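PDB 3HBZ: putative glycoside hydrolase from Bacteroides thetaiotaomicron VPI-5482, which is of unknown function but binds calcium and may play a role in carbohydrate metabolism. Local coordinates for residues K157-V162 with I310-S315; D279-F284 with T328-E333. One frame throughout, in Å; residues are numbered along the deposited sequence. Where two conformers were deposited one is given.

Interaction 1: K157-V162 with I310-S315; sequences KCLSLV and IVFTSS. With CA (calcium ion), chain B.
Leu161 makes the largest single contribution to this contact, meeting Phe312 and Ser314. Traced outward, its CB lies 4.0 Å from Ser314 CB. CG is anti to the carbonyl carbon (chi1 -58°) and leads on to CD1, which is extended away from CA by an anti chi2. CD1 does the touching: it comes to 3.6 Å from Phe312 CB and 3.8 Å from Phe312 O, so a methyl presses on the root of the phenylalanine, not on its ring. At the other end of the residue, Leu161 O sits 3.5 Å from Ser314 CB. Ser314 OG lies near the Val162 backbone and hydrogen-bonds to Thr163 OG1 and Gly180 N, so this buried hydroxyl is satisfied. The Phe312 ring is met obliquely by Leu159, whose CD2 lies 4.0 Å from Phe312 CD2; Phe102, Phe114 and Leu182 also pack on Leu159, and Trp126 on Phe312.

The axes of 158-162 and 310-313 approach to 8.2 Å at 54°, with no hydrogen bond between them; each strand pairs antiparallel with strand 177-183 instead. Just before its strand, Lys157 gives its carbonyl O to the calcium ion at 2.3 Å, alongside Thr155 O, Asn101 O, Glu103 and Asp332. The contact lies across strand 177-183 in the antiparallel strand array of this putative carbohydrate-metabolism domain, whose family is grouped with galactose-binding-like domains, probably of jelly-roll type.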
ATOM      1  N   LYS A 157     -16.472   4.655  10.674  1.00 23.76           N
ATOM      2  CA  LYS A 157     -15.441   5.612  10.268  1.00 22.57           C
ATOM      3  C   LYS A 157     -15.164   5.404   8.812  1.00 23.63           C
ATOM      4  O   LYS A 157     -15.753   4.483   8.210  1.00 23.15           O
ATOM      5  CB  LYS A 157     -14.192   5.408  11.092  1.00 22.96           C
ATOM      6  CG  LYS A 157     -14.526   5.475  12.629  1.00 26.47           C
ATOM      7  CD  LYS A 157     -13.327   5.121  13.481  1.00 30.47           C
ATOM      8  CE  LYS A 157     -13.624   5.340  14.988  1.00 37.51           C
ATOM      9  NZ  LYS A 157     -12.529   4.756  15.794  1.00 40.71           N
ATOM     10  N   CYS A 158     -14.314   6.269   8.253  1.00 24.22           N
ATOM     11  CA  CYS A 158     -13.916   6.133   6.848  1.00 25.76           C
ATOM     12  C   CYS A 158     -12.484   6.581   6.595  1.00 25.40           C
ATOM     13  O   CYS A 158     -11.790   7.050   7.497  1.00 26.79           O
ATOM     14  CB  CYS A 158     -14.856   6.917   5.951  1.00 25.45           C
ATOM     15  SG  CYS A 158     -14.705   8.739   6.103  1.00 26.48           S
ATOM     16  N   LEU A 159     -12.069   6.370   5.347  1.00 26.48           N
ATOM     17  CA  LEU A 159     -10.795   6.751   4.831  1.00 25.37           C
ATOM     18  C   LEU A 159     -10.878   8.219   4.443  1.00 26.17           C
ATOM     19  O   LEU A 159     -11.849   8.648   3.811  1.00 23.60           O
ATOM     20  CB  LEU A 159     -10.482   5.916   3.569  1.00 25.96           C
ATOM     21  CG  LEU A 159      -9.212   6.256   2.788  1.00 23.85           C
ATOM     22  CD1 LEU A 159      -7.991   6.058   3.694  1.00 22.48           C
ATOM     23  CD2 LEU A 159      -9.185   5.379   1.463  1.00 19.83           C
ATOM     24  N   SER A 160      -9.855   8.985   4.840  1.00 23.36           N
ATOM     25  CA  SER A 160      -9.715  10.363   4.449  1.00 22.96           C
ATOM     26  C   SER A 160      -8.357  10.623   3.820  1.00 23.76           C
ATOM     27  O   SER A 160      -7.306  10.336   4.399  1.00 23.76           O
ATOM     28  CB  SER A 160      -9.885  11.262   5.696  1.00 25.89           C
ATOM     29  OG  SER A 160      -9.823  12.619   5.312  1.00 26.46           O
ATOM     30  N   LEU A 161      -8.386  11.205   2.637  1.00 23.73           N
ATOM     31  CA  LEU A 161      -7.201  11.472   1.863  1.00 25.91           C
ATOM     32  C   LEU A 161      -7.165  12.979   1.582  1.00 26.56           C
ATOM     33  O   LEU A 161      -8.119  13.544   1.036  1.00 24.91           O
ATOM     34  CB  LEU A 161      -7.268  10.693   0.545  1.00 24.89           C
ATOM     35  CG  LEU A 161      -7.399   9.173   0.745  1.00 28.09           C
ATOM     36  CD1 LEU A 161      -7.436   8.470  -0.633  1.00 27.42           C
ATOM     37  CD2 LEU A 161      -6.287   8.557   1.592  1.00 22.70           C
ATOM     38  N   VAL A 162      -6.098  13.626   2.031  1.00 26.04           N
ATOM     39  CA  VAL A 162      -5.969  15.075   1.925  1.00 26.90           C
ATOM     40  C   VAL A 162      -4.583  15.419   1.357  1.00 24.87           C
ATOM     41  O   VAL A 162      -3.610  15.040   1.905  1.00 26.87           O
ATOM     42  CB  VAL A 162      -6.169  15.785   3.268  1.00 26.30           C
ATOM     43  CG1 VAL A 162      -5.937  17.321   3.144  1.00 22.51           C
ATOM     44  CG2 VAL A 162      -7.574  15.543   3.835  1.00 22.87           C
ATOM     45  N   ILE A 310      -6.056  -1.840  -6.097  1.00 23.17           N
ATOM     46  CA  ILE A 310      -7.074  -0.804  -5.977  1.00 23.52           C
ATOM     47  C   ILE A 310      -6.325   0.413  -5.465  1.00 24.09           C
ATOM     48  O   ILE A 310      -5.489   0.300  -4.539  1.00 25.29           O
ATOM     49  CB  ILE A 310      -8.182  -1.187  -4.981  1.00 24.21           C
ATOM     50  CG1 ILE A 310      -9.008  -2.374  -5.492  1.00 21.99           C
ATOM     51  CG2 ILE A 310      -9.127   0.035  -4.649  1.00 25.50           C
ATOM     52  CD1 ILE A 310      -9.811  -3.065  -4.387  1.00 22.96           C
ATOM     53  N   VAL A 311      -6.607   1.557  -6.067  1.00 24.29           N
ATOM     54  CA  VAL A 311      -5.935   2.806  -5.724  1.00 24.69           C
ATOM     55  C   VAL A 311      -6.930   3.964  -5.616  1.00 24.48           C
ATOM     56  O   VAL A 311      -7.811   4.139  -6.513  1.00 25.70           O
ATOM     57  CB  VAL A 311      -4.913   3.191  -6.813  1.00 28.79           C
ATOM     58  CG1 VAL A 311      -4.162   4.456  -6.358  1.00 24.68           C
ATOM     59  CG2 VAL A 311      -3.958   2.022  -7.124  1.00 24.18           C
ATOM     60  N   PHE A 312      -6.792   4.717  -4.520  1.00 25.69           N
ATOM     61  CA  PHE A 312      -7.494   5.965  -4.255  1.00 25.33           C
ATOM     62  C   PHE A 312      -6.480   7.082  -4.086  1.00 23.49           C
ATOM     63  O   PHE A 312      -5.451   6.885  -3.433  1.00 26.16           O
ATOM     64  CB  PHE A 312      -8.291   5.895  -2.973  1.00 25.19           C
ATOM     65  CG  PHE A 312      -9.180   4.687  -2.864  1.00 25.70           C
ATOM     66  CD1 PHE A 312     -10.406   4.684  -3.489  1.00 26.37           C
ATOM     67  CD2 PHE A 312      -8.801   3.607  -2.108  1.00 29.10           C
ATOM     68  CE1 PHE A 312     -11.239   3.591  -3.410  1.00 26.52           C
ATOM     69  CE2 PHE A 312      -9.639   2.483  -1.996  1.00 28.48           C
ATOM     70  CZ  PHE A 312     -10.843   2.485  -2.645  1.00 27.39           C
ATOM     71  N   THR A 313      -6.766   8.239  -4.661  1.00 24.01           N
ATOM     72  CA  THR A 313      -5.935   9.436  -4.432  1.00 24.07           C
ATOM     73  C   THR A 313      -6.762  10.734  -4.489  1.00 21.93           C
ATOM     74  O   THR A 313      -7.667  10.889  -5.320  1.00 25.25           O
ATOM     75  CB  THR A 313      -4.740   9.510  -5.379  1.00 24.20           C
ATOM     76  OG1 THR A 313      -4.007  10.713  -5.074  1.00 26.22           O
ATOM     77  CG2 THR A 313      -5.191   9.582  -6.865  1.00 25.38           C
ATOM     78  N   SER A 314      -6.419  11.677  -3.623  1.00 22.75           N
ATOM     79  CA  SER A 314      -7.099  12.955  -3.520  1.00 24.18           C
ATOM     80  C   SER A 314      -6.724  13.913  -4.667  1.00 24.33           C
ATOM     81  O   SER A 314      -7.371  14.924  -4.848  1.00 24.84           O
ATOM     82  CB  SER A 314      -6.814  13.590  -2.158  1.00 25.06           C
ATOM     83  OG  SER A 314      -5.420  13.824  -1.947  1.00 24.03           O
ATOM     84  N   SER A 315      -5.662  13.609  -5.410  1.00 22.46           N
ATOM     85  CA  SER A 315      -5.184  14.474  -6.506  1.00 20.22           C
ATOM     86  C   SER A 315      -4.712  13.597  -7.680  1.00 23.72           C
ATOM     87  O   SER A 315      -3.704  12.914  -7.606  1.00 21.77           O
ATOM     88  CB  SER A 315      -4.041  15.365  -6.043  1.00 26.97           C
ATOM     89  OG  SER A 315      -4.491  16.408  -5.198  1.00 22.24           O
TER
HETATM   90 CA    CA B   1     -16.998   2.743   7.405  1.00 35.78          CA
HETATM   91  O   HOH W   1     -18.624   1.162   6.711  1.00 22.13           O

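Interaction 2: D279-F284 with T328-E333; sequences DEWTYF and TLLIDE. With CA (calcium ion), chain B.
The indole of Trp281 reaches Leu330 and Asp332 through the CZ3 and CH2 atoms of its six-membered ring; Leu330 O, Ile331 C and Asp332 N meet the ring obliquely, and Lys218 makes a cation-pi contact with it. CH2 lies 3.8 Å from Leu330 CB and 4.0 Å from Asp332 CB, while CZ3 is 3.8 Å from Leu330 O. Trp281 crosses the leucine side chain at about a right angle, and its ring is turned 54° from the Asp332 carboxylate. The second flat group, the Phe284 ring, is met obliquely too, with CE2 4.3 Å from Ile331 CD1. The Ile331 CB points away from 279-284, but chi2 (-73°) bends CD1 back.

Strands 281-290 and 328-338 both pair antiparallel with strand 210-220, through Thr282 with Tyr217 and Leu330 with Lys218, so 210-220 lies between them as a shared antiparallel neighbour and the side chains meet across it. An alanine in place of Trp281 would probably leave Lys218 without its aromatic partner and open a gap over Leu330 and Asp332.

Beyond its CB contact with the indole, Asp332 binds the calcium ion with both oxygens, OD1 at 2.5 Å and OD2 at 2.6 Å. Glu333 N donates to Asp332 OD1 at 2.9 Å from above the carboxylate plane, and Lys154 N bonds to Asp332 OD2.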
ATOM      1  N   ASP A 279     -20.533  17.063  -1.521  1.00 27.45           N
ATOM      2  CA  ASP A 279     -20.561  16.887  -0.079  0.50 27.80           C
ATOM      3  C   ASP A 279     -21.571  15.800   0.316  1.00 27.02           C
ATOM      4  O   ASP A 279     -21.905  15.652   1.461  1.00 25.58           O
ATOM      5  CB  ASP A 279     -20.918  18.212   0.604  0.50 28.88           C
ATOM      6  CG  ASP A 279     -19.909  19.309   0.321  0.50 28.26           C
ATOM      7  OD1 ASP A 279     -18.697  19.016   0.237  0.50 27.52           O
ATOM      8  OD2 ASP A 279     -20.338  20.474   0.199  0.50 35.09           O
ATOM      9  N   GLU A 280     -22.072  15.050  -0.649  1.00 27.50           N
ATOM     10  CA  GLU A 280     -22.955  13.948  -0.304  1.00 28.20           C
ATOM     11  C   GLU A 280     -22.273  12.654  -0.724  1.00 27.23           C
ATOM     12  O   GLU A 280     -21.549  12.630  -1.722  1.00 25.54           O
ATOM     13  CB  GLU A 280     -24.338  14.143  -0.944  1.00 27.73           C
ATOM     14  CG  GLU A 280     -25.161  15.246  -0.268  1.00 31.18           C
ATOM     15  N   TRP A 281     -22.471  11.591   0.059  1.00 28.57           N
ATOM     16  CA  TRP A 281     -21.882  10.285  -0.249  1.00 27.80           C
ATOM     17  C   TRP A 281     -22.435   9.852  -1.579  1.00 28.46           C
ATOM     18  O   TRP A 281     -23.654   9.722  -1.723  1.00 24.51           O
ATOM     19  CB  TRP A 281     -22.245   9.241   0.814  1.00 28.76           C
ATOM     20  CG  TRP A 281     -21.485   9.432   2.125  1.00 30.81           C
ATOM     21  CD1 TRP A 281     -22.011   9.818   3.334  1.00 27.70           C
ATOM     22  CD2 TRP A 281     -20.102   9.214   2.350  1.00 26.49           C
ATOM     23  NE1 TRP A 281     -21.034   9.859   4.287  1.00 29.22           N
ATOM     24  CE2 TRP A 281     -19.848   9.499   3.718  1.00 23.94           C
ATOM     25  CE3 TRP A 281     -19.044   8.799   1.541  1.00 25.59           C
ATOM     26  CZ2 TRP A 281     -18.590   9.387   4.280  1.00 25.07           C
ATOM     27  CZ3 TRP A 281     -17.770   8.697   2.104  1.00 26.30           C
ATOM     28  CH2 TRP A 281     -17.554   8.983   3.459  1.00 25.65           C
ATOM     29  N   THR A 282     -21.549   9.640  -2.543  1.00 25.56           N
ATOM     30  CA  THR A 282     -21.941   9.415  -3.923  1.00 25.21           C
ATOM     31  C   THR A 282     -21.432   8.046  -4.321  1.00 25.11           C
ATOM     32  O   THR A 282     -20.269   7.729  -4.093  1.00 28.12           O
ATOM     33  CB  THR A 282     -21.316  10.539  -4.804  1.00 25.13           C
ATOM     34  OG1 THR A 282     -21.691  11.816  -4.262  1.00 23.59           O
ATOM     35  CG2 THR A 282     -21.723  10.420  -6.259  1.00 26.47           C
ATOM     36  N   TYR A 283     -22.302   7.247  -4.926  1.00 25.17           N
ATOM     37  CA  TYR A 283     -22.007   5.883  -5.288  1.00 26.96           C
ATOM     38  C   TYR A 283     -21.191   5.830  -6.566  1.00 28.53           C
ATOM     39  O   TYR A 283     -21.434   6.623  -7.479  1.00 28.07           O
ATOM     40  CB  TYR A 283     -23.315   5.131  -5.537  1.00 27.88           C
ATOM     41  CG  TYR A 283     -23.175   3.649  -5.773  1.00 26.47           C
ATOM     42  CD1 TYR A 283     -22.583   2.825  -4.818  1.00 29.95           C
ATOM     43  CD2 TYR A 283     -23.685   3.050  -6.939  1.00 31.31           C
ATOM     44  CE1 TYR A 283     -22.483   1.436  -5.020  1.00 30.87           C
ATOM     45  CE2 TYR A 283     -23.599   1.674  -7.143  1.00 33.28           C
ATOM     46  CZ  TYR A 283     -23.006   0.875  -6.180  1.00 32.94           C
ATOM     47  OH  TYR A 283     -22.912  -0.482  -6.382  1.00 35.66           O
ATOM     48  N   PHE A 284     -20.190   4.944  -6.605  1.00 25.34           N
ATOM     49  CA  PHE A 284     -19.504   4.635  -7.833  1.00 24.71           C
ATOM     50  C   PHE A 284     -19.552   3.144  -8.055  1.00 27.42           C
ATOM     51  O   PHE A 284     -19.560   2.356  -7.109  1.00 27.13           O
ATOM     52  CB  PHE A 284     -18.071   5.171  -7.851  1.00 26.00           C
ATOM     53  CG  PHE A 284     -17.183   4.656  -6.766  1.00 29.88           C
ATOM     54  CD1 PHE A 284     -16.425   3.503  -6.948  1.00 29.90           C
ATOM     55  CD2 PHE A 284     -17.013   5.368  -5.600  1.00 26.10           C
ATOM     56  CE1 PHE A 284     -15.576   3.052  -5.962  1.00 28.30           C
ATOM     57  CE2 PHE A 284     -16.148   4.915  -4.609  1.00 27.93           C
ATOM     58  CZ  PHE A 284     -15.417   3.768  -4.799  1.00 25.76           C
ATOM     59  N   THR A 328      -9.639  16.978  -0.705  1.00 26.04           N
ATOM     60  CA  THR A 328     -10.060  15.982   0.303  1.00 24.29           C
ATOM     61  C   THR A 328     -11.013  14.958  -0.309  1.00 26.36           C
ATOM     62  O   THR A 328     -12.082  15.319  -0.810  1.00 24.70           O
ATOM     63  CB  THR A 328     -10.765  16.648   1.475  1.00 28.91           C
ATOM     64  OG1 THR A 328      -9.886  17.619   2.041  1.00 26.82           O
ATOM     65  CG2 THR A 328     -11.201  15.621   2.577  1.00 23.67           C
ATOM     66  N   LEU A 329     -10.579  13.694  -0.309  1.00 24.04           N
ATOM     67  CA  LEU A 329     -11.353  12.577  -0.774  1.00 26.06           C
ATOM     68  C   LEU A 329     -11.659  11.712   0.444  1.00 25.03           C
ATOM     69  O   LEU A 329     -10.733  11.263   1.124  1.00 24.36           O
ATOM     70  CB  LEU A 329     -10.571  11.770  -1.835  1.00 26.66           C
ATOM     71  CG  LEU A 329     -11.257  10.497  -2.364  1.00 25.98           C
ATOM     72  CD1 LEU A 329     -12.591  10.792  -3.163  1.00 22.13           C
ATOM     73  CD2 LEU A 329     -10.328   9.698  -3.222  1.00 23.33           C
ATOM     74  N   LEU A 330     -12.945  11.534   0.725  1.00 22.74           N
ATOM     75  CA  LEU A 330     -13.443  10.558   1.705  1.00 23.91           C
ATOM     76  C   LEU A 330     -13.988   9.325   1.010  1.00 22.49           C
ATOM     77  O   LEU A 330     -14.694   9.431   0.007  1.00 27.62           O
ATOM     78  CB  LEU A 330     -14.534  11.183   2.623  1.00 21.62           C
ATOM     79  CG  LEU A 330     -14.223  12.468   3.347  1.00 25.18           C
ATOM     80  CD1 LEU A 330     -15.465  12.890   4.235  1.00 24.55           C
ATOM     81  CD2 LEU A 330     -12.847  12.392   4.173  1.00 21.12           C
ATOM     82  N   ILE A 331     -13.638   8.140   1.521  1.00 22.93           N
ATOM     83  CA  ILE A 331     -14.030   6.889   0.893  1.00 19.79           C
ATOM     84  C   ILE A 331     -14.613   5.979   1.936  1.00 22.24           C
ATOM     85  O   ILE A 331     -14.079   5.901   3.050  1.00 24.99           O
ATOM     86  CB  ILE A 331     -12.811   6.187   0.234  1.00 18.31           C
ATOM     87  CG1 ILE A 331     -12.278   6.971  -0.991  1.00 22.00           C
ATOM     88  CG2 ILE A 331     -13.125   4.745  -0.107  1.00 21.04           C
ATOM     89  CD1 ILE A 331     -13.188   6.901  -2.250  1.00 22.53           C
ATOM     90  N   ASP A 332     -15.738   5.329   1.620  1.00 21.90           N
ATOM     91  CA  ASP A 332     -16.298   4.343   2.521  1.00 23.22           C
ATOM     92  C   ASP A 332     -17.087   3.264   1.784  1.00 25.16           C
ATOM     93  O   ASP A 332     -17.516   3.458   0.635  1.00 23.55           O
ATOM     94  CB  ASP A 332     -17.184   5.012   3.575  1.00 24.48           C
ATOM     95  CG  ASP A 332     -17.198   4.241   4.923  1.00 29.09           C
ATOM     96  OD1 ASP A 332     -16.526   3.192   5.012  1.00 25.33           O
ATOM     97  OD2 ASP A 332     -17.896   4.678   5.877  1.00 26.32           O
ATOM     98  N   GLU A 333     -17.268   2.127   2.463  1.00 25.41           N
ATOM     99  CA  GLU A 333     -18.129   1.019   1.989  1.00 25.36           C
ATOM    100  C   GLU A 333     -17.756   0.551   0.574  1.00 26.23           C
ATOM    101  O   GLU A 333     -18.595   0.512  -0.336  1.00 25.19           O
ATOM    102  CB  GLU A 333     -19.607   1.423   2.033  1.00 26.65           C
ATOM    103  CG  GLU A 333     -20.128   1.700   3.423  1.00 29.35           C
ATOM    104  CD  GLU A 333     -21.645   1.962   3.487  1.00 29.16           C
ATOM    105  OE1 GLU A 333     -22.331   1.903   2.442  1.00 33.74           O
ATOM    106  OE2 GLU A 333     -22.161   2.214   4.607  1.00 29.62           O
TER
HETATM  107 CA    CA B   1     -16.998   2.743   7.405  1.00 35.78          CA
HETATM  108  O   HOH W   1     -18.624   1.162   6.711  1.00 22.13           O

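From the N terminus the four segments come in the order 157-162, 279-284, 310-315, 328-333, so the two contacts cross. Interaction 1 closes a loop of 147 intervening residues; interaction 2 opens within it and closes after it, over 43 residues. Strand 306-313 is followed in the chain by strand 328-338, so the second partners of the two contacts are successive strands. Strands 158-165 and 328-338 are sheet neighbours, with probable hydrogen bonds Leu161 N to Leu329 O (2.8 Å) and Ile331 N to Leu159 O (3.0 Å). The calcium ion, which water 1 also ligates, joins the residue just before 158-165 to 328-333 by binding both Lys157 O and Asp332 OD2.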